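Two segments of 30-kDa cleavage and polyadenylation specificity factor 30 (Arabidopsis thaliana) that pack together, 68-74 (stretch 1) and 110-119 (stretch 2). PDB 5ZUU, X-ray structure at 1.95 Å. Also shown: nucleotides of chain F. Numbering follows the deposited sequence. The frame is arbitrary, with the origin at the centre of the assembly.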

# COMPACT_ATOMS: atom_id res chain seq x y z
N THR A 68 -12.25 3.46 8.49
CA THR A 68 -13.02 3.72 7.26
C THR A 68 -13.78 2.51 6.71
O THR A 68 -14.50 2.65 5.73
CB THR A 68 -12.14 4.16 6.08
OG1 THR A 68 -11.24 3.10 5.77
CG2 THR A 68 -11.43 5.45 6.38
N ARG A 69 -13.58 1.33 7.30
CA ARG A 69 -14.31 0.09 6.91
C ARG A 69 -13.92 -0.33 5.46
O ARG A 69 -14.67 -1.04 4.77
CB ARG A 69 -15.87 0.26 7.01
CG ARG A 69 -16.40 0.56 8.38
CD ARG A 69 -17.88 0.87 8.33
NE ARG A 69 -18.32 1.53 9.56
CZ ARG A 69 -18.70 0.90 10.67
NH1 ARG A 69 -18.75 -0.42 10.74
NH2 ARG A 69 -19.01 1.60 11.75
N HIS A 70 -12.79 0.15 4.98
CA HIS A 70 -12.40 -0.10 3.58
C HIS A 70 -10.84 -0.28 3.48
O HIS A 70 -10.07 0.25 4.33
CB HIS A 70 -12.81 1.09 2.66
CG HIS A 70 -14.27 1.19 2.36
ND1 HIS A 70 -15.19 1.68 3.27
CD2 HIS A 70 -14.96 0.91 1.23
CE1 HIS A 70 -16.39 1.68 2.72
NE2 HIS A 70 -16.28 1.20 1.49
N PHE A 71 -10.42 -0.98 2.41
CA PHE A 71 -9.09 -0.87 1.86
C PHE A 71 -9.13 0.17 0.77
O PHE A 71 -10.11 0.20 0.04
CB PHE A 71 -8.60 -2.20 1.30
CG PHE A 71 -8.45 -3.29 2.34
CD1 PHE A 71 -7.31 -3.36 3.16
CD2 PHE A 71 -9.47 -4.24 2.54
CE1 PHE A 71 -7.20 -4.35 4.13
CE2 PHE A 71 -9.37 -5.25 3.52
CZ PHE A 71 -8.24 -5.30 4.31
N GLN A 72 -8.06 0.96 0.62
CA GLN A 72 -7.97 2.04 -0.34
C GLN A 72 -7.01 1.78 -1.51
O GLN A 72 -6.88 2.60 -2.45
CB GLN A 72 -7.54 3.32 0.34
CG GLN A 72 -8.58 4.05 1.12
CD GLN A 72 -8.88 3.45 2.50
OE1 GLN A 72 -8.01 2.94 3.16
NE2 GLN A 72 -10.12 3.50 2.90
N GLY A 73 -6.30 0.67 -1.51
CA GLY A 73 -5.39 0.39 -2.65
C GLY A 73 -4.17 -0.39 -2.26
O GLY A 73 -4.09 -0.87 -1.10
N CYS A 74 -3.26 -0.50 -3.21
CA CYS A 74 -2.03 -1.21 -3.04
C CYS A 74 -0.90 -0.50 -3.79
O CYS A 74 -1.13 0.17 -4.79
CB CYS A 74 -2.17 -2.70 -3.41
SG CYS A 74 -2.40 -3.11 -5.13
N LEU A 110 -5.60 2.35 -6.83
CA LEU A 110 -6.34 3.10 -5.83
C LEU A 110 -7.84 2.98 -6.03
O LEU A 110 -8.32 3.15 -7.16
CB LEU A 110 -5.91 4.57 -5.99
CG LEU A 110 -4.53 4.72 -5.35
CD1 LEU A 110 -3.70 5.85 -5.99
CD2 LEU A 110 -4.66 4.84 -3.82
N CYS A 111 -8.57 2.69 -4.97
CA CYS A 111 -9.98 2.32 -5.08
C CYS A 111 -10.60 2.33 -3.67
O CYS A 111 -9.93 2.74 -2.78
CB CYS A 111 -10.07 0.93 -5.70
SG CYS A 111 -9.40 -0.40 -4.63
N GLU A 112 -11.87 1.98 -3.48
CA GLU A 112 -12.44 1.82 -2.15
C GLU A 112 -13.03 0.44 -2.06
O GLU A 112 -14.10 0.17 -2.63
CB GLU A 112 -13.53 2.85 -1.82
CG GLU A 112 -13.05 4.30 -1.61
CD GLU A 112 -12.26 4.53 -0.28
OE1 GLU A 112 -12.40 3.76 0.71
OE2 GLU A 112 -11.53 5.53 -0.23
N LEU A 113 -12.35 -0.46 -1.37
CA LEU A 113 -12.79 -1.83 -1.29
C LEU A 113 -13.37 -2.05 0.10
O LEU A 113 -12.67 -2.05 1.13
CB LEU A 113 -11.64 -2.77 -1.55
CG LEU A 113 -11.95 -4.26 -1.36
CD1 LEU A 113 -12.89 -4.75 -2.45
CD2 LEU A 113 -10.66 -5.07 -1.41
N SER A 114 -14.67 -2.18 0.16
CA SER A 114 -15.37 -2.43 1.41
C SER A 114 -14.97 -3.75 2.06
O SER A 114 -14.77 -4.75 1.37
CB SER A 114 -16.88 -2.48 1.10
OG SER A 114 -17.56 -2.99 2.22
N PHE A 115 -14.87 -3.74 3.38
CA PHE A 115 -14.57 -4.92 4.19
C PHE A 115 -15.66 -6.01 4.04
O PHE A 115 -15.39 -7.20 4.18
CB PHE A 115 -14.43 -4.58 5.71
CG PHE A 115 -13.19 -3.76 6.10
CD1 PHE A 115 -12.08 -3.65 5.30
CD2 PHE A 115 -13.14 -3.13 7.37
CE1 PHE A 115 -10.98 -2.89 5.68
CE2 PHE A 115 -12.02 -2.38 7.74
CZ PHE A 115 -10.94 -2.28 6.91
N HIS A 116 -16.90 -5.58 3.81
CA HIS A 116 -18.03 -6.49 3.55
C HIS A 116 -17.64 -7.43 2.44
O HIS A 116 -17.82 -8.68 2.52
CB HIS A 116 -19.30 -5.70 3.17
CG HIS A 116 -20.54 -6.53 3.18
ND1 HIS A 116 -20.91 -7.30 4.28
CD2 HIS A 116 -21.44 -6.80 2.20
CE1 HIS A 116 -22.01 -7.97 3.97
NE2 HIS A 116 -22.37 -7.66 2.74
N LYS A 117 -17.01 -6.86 1.42
CA LYS A 117 -16.59 -7.64 0.26
C LYS A 117 -15.41 -8.56 0.47
O LYS A 117 -15.21 -9.42 -0.34
CB LYS A 117 -16.31 -6.75 -0.94
CG LYS A 117 -17.57 -6.13 -1.46
CD LYS A 117 -17.17 -5.16 -2.54
CE LYS A 117 -18.33 -4.32 -3.03
NZ LYS A 117 -17.68 -3.19 -3.79
N THR A 118 -14.66 -8.40 1.55
CA THR A 118 -13.58 -9.27 1.94
C THR A 118 -13.90 -10.19 3.06
O THR A 118 -13.01 -10.82 3.60
CB THR A 118 -12.33 -8.46 2.38
OG1 THR A 118 -12.54 -7.90 3.68
CG2 THR A 118 -12.06 -7.36 1.46
N ARG A 119 -15.17 -10.34 3.39
CA ARG A 119 -15.57 -10.98 4.65
C ARG A 119 -15.39 -12.50 4.62
O ARG A 119 -15.40 -13.12 5.67
CB ARG A 119 -17.01 -10.61 5.04
CG ARG A 119 -18.14 -11.20 4.16
CD ARG A 119 -19.51 -10.60 4.60
NE ARG A 119 -20.65 -11.17 3.89
CZ ARG A 119 -20.97 -10.89 2.62
NH1 ARG A 119 -20.24 -10.08 1.83
NH2 ARG A 119 -22.04 -11.45 2.11
P A F 8 -14.98 -2.55 11.19
OP1 A F 8 -15.61 -2.90 9.87
OP2 A F 8 -14.40 -1.20 11.39
O5' A F 8 -16.15 -3.03 12.13
C5' A F 8 -16.30 -2.44 13.34
C4' A F 8 -17.03 -3.37 14.25
O4' A F 8 -16.06 -3.96 15.16
C3' A F 8 -18.02 -2.59 15.11
O3' A F 8 -19.31 -2.69 14.53
C2' A F 8 -17.75 -3.09 16.51
O2' A F 8 -18.39 -4.31 16.86
C1' A F 8 -16.26 -3.39 16.43
N9 A F 8 -15.30 -2.28 16.67
C8 A F 8 -14.44 -1.58 15.85
N7 A F 8 -13.68 -0.73 16.48
C5 A F 8 -14.05 -0.88 17.81
C6 A F 8 -13.60 -0.27 18.99
N6 A F 8 -12.65 0.67 19.02
N1 A F 8 -14.20 -0.62 20.15
C2 A F 8 -15.15 -1.57 20.12
N3 A F 8 -15.65 -2.22 19.08
C4 A F 8 -15.05 -1.84 17.94
P G F 9 -20.17 -1.41 14.45
OP1 G F 9 -21.51 -1.78 13.95
OP2 G F 9 -19.40 -0.34 13.78
O5' G F 9 -20.31 -1.04 15.99
C5' G F 9 -20.81 0.25 16.38
C4' G F 9 -20.99 0.22 17.87
O4' G F 9 -19.79 -0.39 18.42
C3' G F 9 -21.16 1.56 18.57
O3' G F 9 -22.53 1.93 18.82
C2' G F 9 -20.54 1.28 19.92
O2' G F 9 -21.73 0.78 20.57
C1' G F 9 -19.35 0.37 19.52
N9 G F 9 -18.07 1.02 19.18
C8 G F 9 -17.50 1.22 17.94
N7 G F 9 -16.37 1.87 17.99
C5 G F 9 -16.16 2.10 19.34
C6 G F 9 -15.12 2.79 20.02
O6 G F 9 -14.12 3.32 19.54
N1 G F 9 -15.31 2.79 21.39
C2 G F 9 -16.37 2.22 22.04
N2 G F 9 -16.38 2.33 23.37
N3 G F 9 -17.36 1.60 21.43
C4 G F 9 -17.19 1.57 20.09
O HOH W 1 -17.19 -2.37 4.88

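How do the two backbones meet? Strands 70-74 and 110-114 run antiparallel, their directions 156° apart and their axes approaching to 4.4 Å. Phe71 and Leu113 form a hydrogen-bonded pair: Phe71 N donates to Leu113 O at 2.8 Å, and Leu113 N returns the bond to Phe71 O at 2.7 Å. Just before strand 70-74 begins, one more backbone bond forms, Phe115 N donating to Arg69 O at 3.0 Å. Between these rungs His70 faces Ser114 as a non-hydrogen-bonded pair, and His70 CA comes within 3.1 Å of Leu113 O in a CA-H...O contact.

Where does the regular pairing break? A beta bulge shifts the register by one residue between Phe71 and Gly73, so that Gly73 pairs with Leu110. Across the bulge Cys111 N still donates to Gln72 O, at 3.0 Å, while Gln72 CA approaches Cys111 O at 3.2 Å in a CA-H...O contact. Gly73 adopts phi/psi of 149°/-171°, angles at which a side chain would jam against the preceding carbonyl oxygen; a CB here would also lie tight against Leu110 CD2, at 3.2 Å.

What do the polar side chains add? Gln72 NE2 links stretch 2 and the loop before its strand, donating to Glu112 OE1 at 3.2 Å and to Thr68 OG1 at 3.1 Å. His70 is anchored within its stretch by ND1, which donates to Thr68 O at 2.7 Å in a nearly straight bond. The imidazole also lies beside Ser114, with His70 NE2 3.7 Å from Ser114 CB. Water 1 provides another link, donating to Arg69 O at 2.9 Å and lying 2.8 Å from Ser114 OG, to which it is hydrogen-bonded.

How do the aromatic rings pack? Phe71 and Leu113 project to the same face of the sheet, their CB atoms 4.2 Å apart. Phe115 turns its edge toward the face of Phe71, with centroids 5.1 Å apart, planes at 67° and Phe71 CE2 3.6 Å from Phe115 CE1. One face of the Phe115 ring lies against the backbone at Arg69 O and His70 N, so the ring packs against both main chain and side chain of stretch 1.

Where does the RNA approach this contact? The end of the Arg69 side chain leads away from stretch 2, and its NH1 and NH2 both donate to OP2 of G9, at 3.1 and 2.8 Å, a fork directed at one phosphate oxygen. Near the edge of the Phe115 ring, CD2 of Phe115 lies 3.5 Å from OP1 of A8.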